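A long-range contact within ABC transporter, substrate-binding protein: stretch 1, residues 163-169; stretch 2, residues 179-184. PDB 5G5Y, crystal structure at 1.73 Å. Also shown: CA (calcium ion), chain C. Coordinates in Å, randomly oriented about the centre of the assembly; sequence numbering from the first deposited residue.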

# COMPACT_ATOMS: atom_id res chain seq x y z
N VAL A 163 2.61 8.55 -30.75
CA VAL A 163 1.21 8.42 -30.38
C VAL A 163 0.64 9.63 -29.66
O VAL A 163 -0.50 10.05 -29.92
CB VAL A 163 1.01 7.12 -29.54
CG1 VAL A 163 -0.29 7.13 -28.76
CG2 VAL A 163 1.08 5.94 -30.46
N LEU A 164 1.39 10.18 -28.69
CA LEU A 164 0.90 11.35 -27.99
C LEU A 164 0.75 12.57 -28.94
O LEU A 164 -0.17 13.37 -28.78
CB LEU A 164 1.83 11.71 -26.82
CG LEU A 164 1.94 10.62 -25.72
CD1 LEU A 164 3.00 11.00 -24.73
CD2 LEU A 164 0.63 10.37 -25.01
N GLU A 165 1.66 12.72 -29.88
CA GLU A 165 1.56 13.82 -30.88
C GLU A 165 0.33 13.67 -31.77
O GLU A 165 -0.35 14.66 -32.05
CB GLU A 165 2.81 13.87 -31.71
CG GLU A 165 3.96 14.39 -30.88
CD GLU A 165 5.25 14.52 -31.64
OE1 GLU A 165 5.64 13.55 -32.32
OE2 GLU A 165 5.88 15.59 -31.50
N ALA A 166 0.04 12.44 -32.15
CA ALA A 166 -1.21 12.11 -32.89
C ALA A 166 -2.46 12.39 -32.05
O ALA A 166 -3.44 12.96 -32.55
CB ALA A 166 -1.18 10.68 -33.39
N PHE A 167 -2.43 12.03 -30.76
CA PHE A 167 -3.50 12.43 -29.84
C PHE A 167 -3.62 13.95 -29.74
O PHE A 167 -4.72 14.49 -29.64
CB PHE A 167 -3.27 11.91 -28.41
CG PHE A 167 -3.37 10.42 -28.23
CD1 PHE A 167 -3.91 9.56 -29.21
CD2 PHE A 167 -3.00 9.87 -27.01
CE1 PHE A 167 -4.00 8.20 -28.98
CE2 PHE A 167 -3.10 8.51 -26.77
CZ PHE A 167 -3.62 7.67 -27.75
N LYS A 168 -2.49 14.65 -29.69
CA LYS A 168 -2.51 16.11 -29.56
C LYS A 168 -3.17 16.78 -30.77
O LYS A 168 -4.01 17.64 -30.61
CB LYS A 168 -1.09 16.67 -29.36
CG LYS A 168 -1.02 18.14 -28.92
CD LYS A 168 0.41 18.65 -29.08
CE LYS A 168 0.51 20.14 -29.20
NZ LYS A 168 0.10 20.79 -27.93
N ASN A 169 -2.74 16.37 -31.97
CA ASN A 169 -3.05 17.08 -33.22
C ASN A 169 -4.14 16.41 -34.06
O ASN A 169 -4.62 17.02 -35.01
CB ASN A 169 -1.79 17.14 -34.10
CG ASN A 169 -0.61 17.79 -33.40
OD1 ASN A 169 -0.77 18.75 -32.67
ND2 ASN A 169 0.59 17.23 -33.61
N ASP A 179 -8.91 19.61 -27.69
CA ASP A 179 -9.26 19.39 -26.29
C ASP A 179 -8.55 18.16 -25.67
O ASP A 179 -8.51 18.01 -24.45
CB ASP A 179 -10.79 19.25 -26.14
CG ASP A 179 -11.37 18.04 -26.88
OD1 ASP A 179 -10.96 17.66 -28.02
OD2 ASP A 179 -12.33 17.47 -26.33
N GLU A 180 -7.97 17.32 -26.51
CA GLU A 180 -7.26 16.11 -26.06
C GLU A 180 -6.04 16.51 -25.20
O GLU A 180 -5.25 17.39 -25.59
CB GLU A 180 -6.82 15.26 -27.26
CG GLU A 180 -7.93 14.49 -27.99
CD GLU A 180 -8.71 15.29 -29.05
OE1 GLU A 180 -8.41 16.49 -29.26
OE2 GLU A 180 -9.64 14.71 -29.69
N ILE A 181 -5.94 15.91 -24.01
CA ILE A 181 -4.80 16.09 -23.12
C ILE A 181 -3.99 14.82 -23.30
O ILE A 181 -4.40 13.77 -22.81
CB ILE A 181 -5.24 16.27 -21.65
CG1 ILE A 181 -6.20 17.46 -21.52
CG2 ILE A 181 -4.01 16.47 -20.75
CD1 ILE A 181 -6.81 17.63 -20.15
N PRO A 182 -2.88 14.87 -24.04
CA PRO A 182 -2.21 13.61 -24.35
C PRO A 182 -1.72 12.81 -23.15
O PRO A 182 -1.87 11.58 -23.14
CB PRO A 182 -1.04 14.05 -25.22
CG PRO A 182 -1.58 15.33 -25.87
CD PRO A 182 -2.27 16.01 -24.77
N PHE A 183 -1.10 13.50 -22.18
CA PHE A 183 -0.40 12.85 -21.04
C PHE A 183 -0.68 13.62 -19.76
O PHE A 183 -0.48 14.83 -19.71
CB PHE A 183 1.10 12.87 -21.38
CG PHE A 183 1.98 12.04 -20.49
CD1 PHE A 183 2.21 10.70 -20.78
CD2 PHE A 183 2.71 12.63 -19.45
CE1 PHE A 183 3.08 9.93 -20.01
CE2 PHE A 183 3.59 11.85 -18.68
CZ PHE A 183 3.76 10.52 -18.97
N SER A 184 -1.18 12.94 -18.72
CA SER A 184 -1.48 13.59 -17.46
C SER A 184 -1.12 12.70 -16.28
O SER A 184 -0.95 11.50 -16.42
CB SER A 184 -2.96 13.97 -17.37
OG SER A 184 -3.11 14.94 -16.35
CA CA C . -10.90 16.91 -29.99
O HOH W 1 -5.00 18.73 -27.98
O HOH W 2 -6.61 16.95 -31.26

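What holds the strand against the helix? The centre of the contact is Pro182, which has more of its surface covered by the opposing stretch (86 Å²) than any other residue here. The helix and the strand 181-183 run nearly antiparallel, at 169°, with their axes approaching to 7.5 Å, and the two backbones come nearest where the CA atoms of Leu164 and Pro182 lie 5.3 Å apart. The CA-to-CB bond of Pro182 points toward the helix, and the compact proline ring meets three helix residues. Its CB lies 4.0 Å from CB of Leu164 and 4.4 Å from CB of Phe167, while its CG lies 3.8 Å from CB of Lys168. No direct hydrogen bond crosses between the stretches, so direct packing here is largely a matter of apolar surfaces, with water bridging some of the polar groups.

How does Leu164 use its side chain? Second in covered area at 61 Å², its CA-to-CB bond also points toward the strand, and with chi1 m and chi2 t it extends along Pro182 to reach Phe183. Its CD2 comes within 3.3 Å of the carbonyl O of Pro182, a close van der Waals approach between a methyl group and an oxygen. Its CD1 lies 4.0 Å from CD1 of Phe183, meeting that ring obliquely. Leucine thus touches two consecutive residues of the strand, whereas its own backbone O is occupied within the helix, accepting a hydrogen bond from N of Lys168 at 2.8 Å.

What does Phe167 add, one helical turn further on? Its CA-to-CB bond points toward the strand as well, three residues after Leu164, so the two side chains emerge on the same side of the helix. The ring presents its edge to the carbonyl O of Pro182, with CD2 4.4 Å from that oxygen, which lies near the ring plane. This is a loose approach, and the backbone of Phe167 makes a tighter one: its O lies 3.3 Å from CB of Glu180. There the last turn of the helix in this stretch lies against the loop residue just before the strand.

How are the polar groups at this end accommodated? Water 2 links Lys168 to Glu180, donating to Lys168 O at 2.8 Å and to Glu180 OE1 at 2.7 Å; the O of water 1 lies within hydrogen-bonding reach of both Lys168 O (3.0 Å) and Glu180 O (2.8 Å). The lysine contributes its backbone carbonyl to the bridge, while the end of its side chain leads away from the strand and NZ is hydrogen-bonded elsewhere in the structure. Glu180 also grips the calcium ion with both carboxylate oxygens, OE1 at 2.6 Å and OE2 at 2.5 Å from the calcium ion, and Asp179 OD1 joins them at 2.1 Å. Through OE1, therefore, the same carboxylate serves both the metal and the water bridge to the helix.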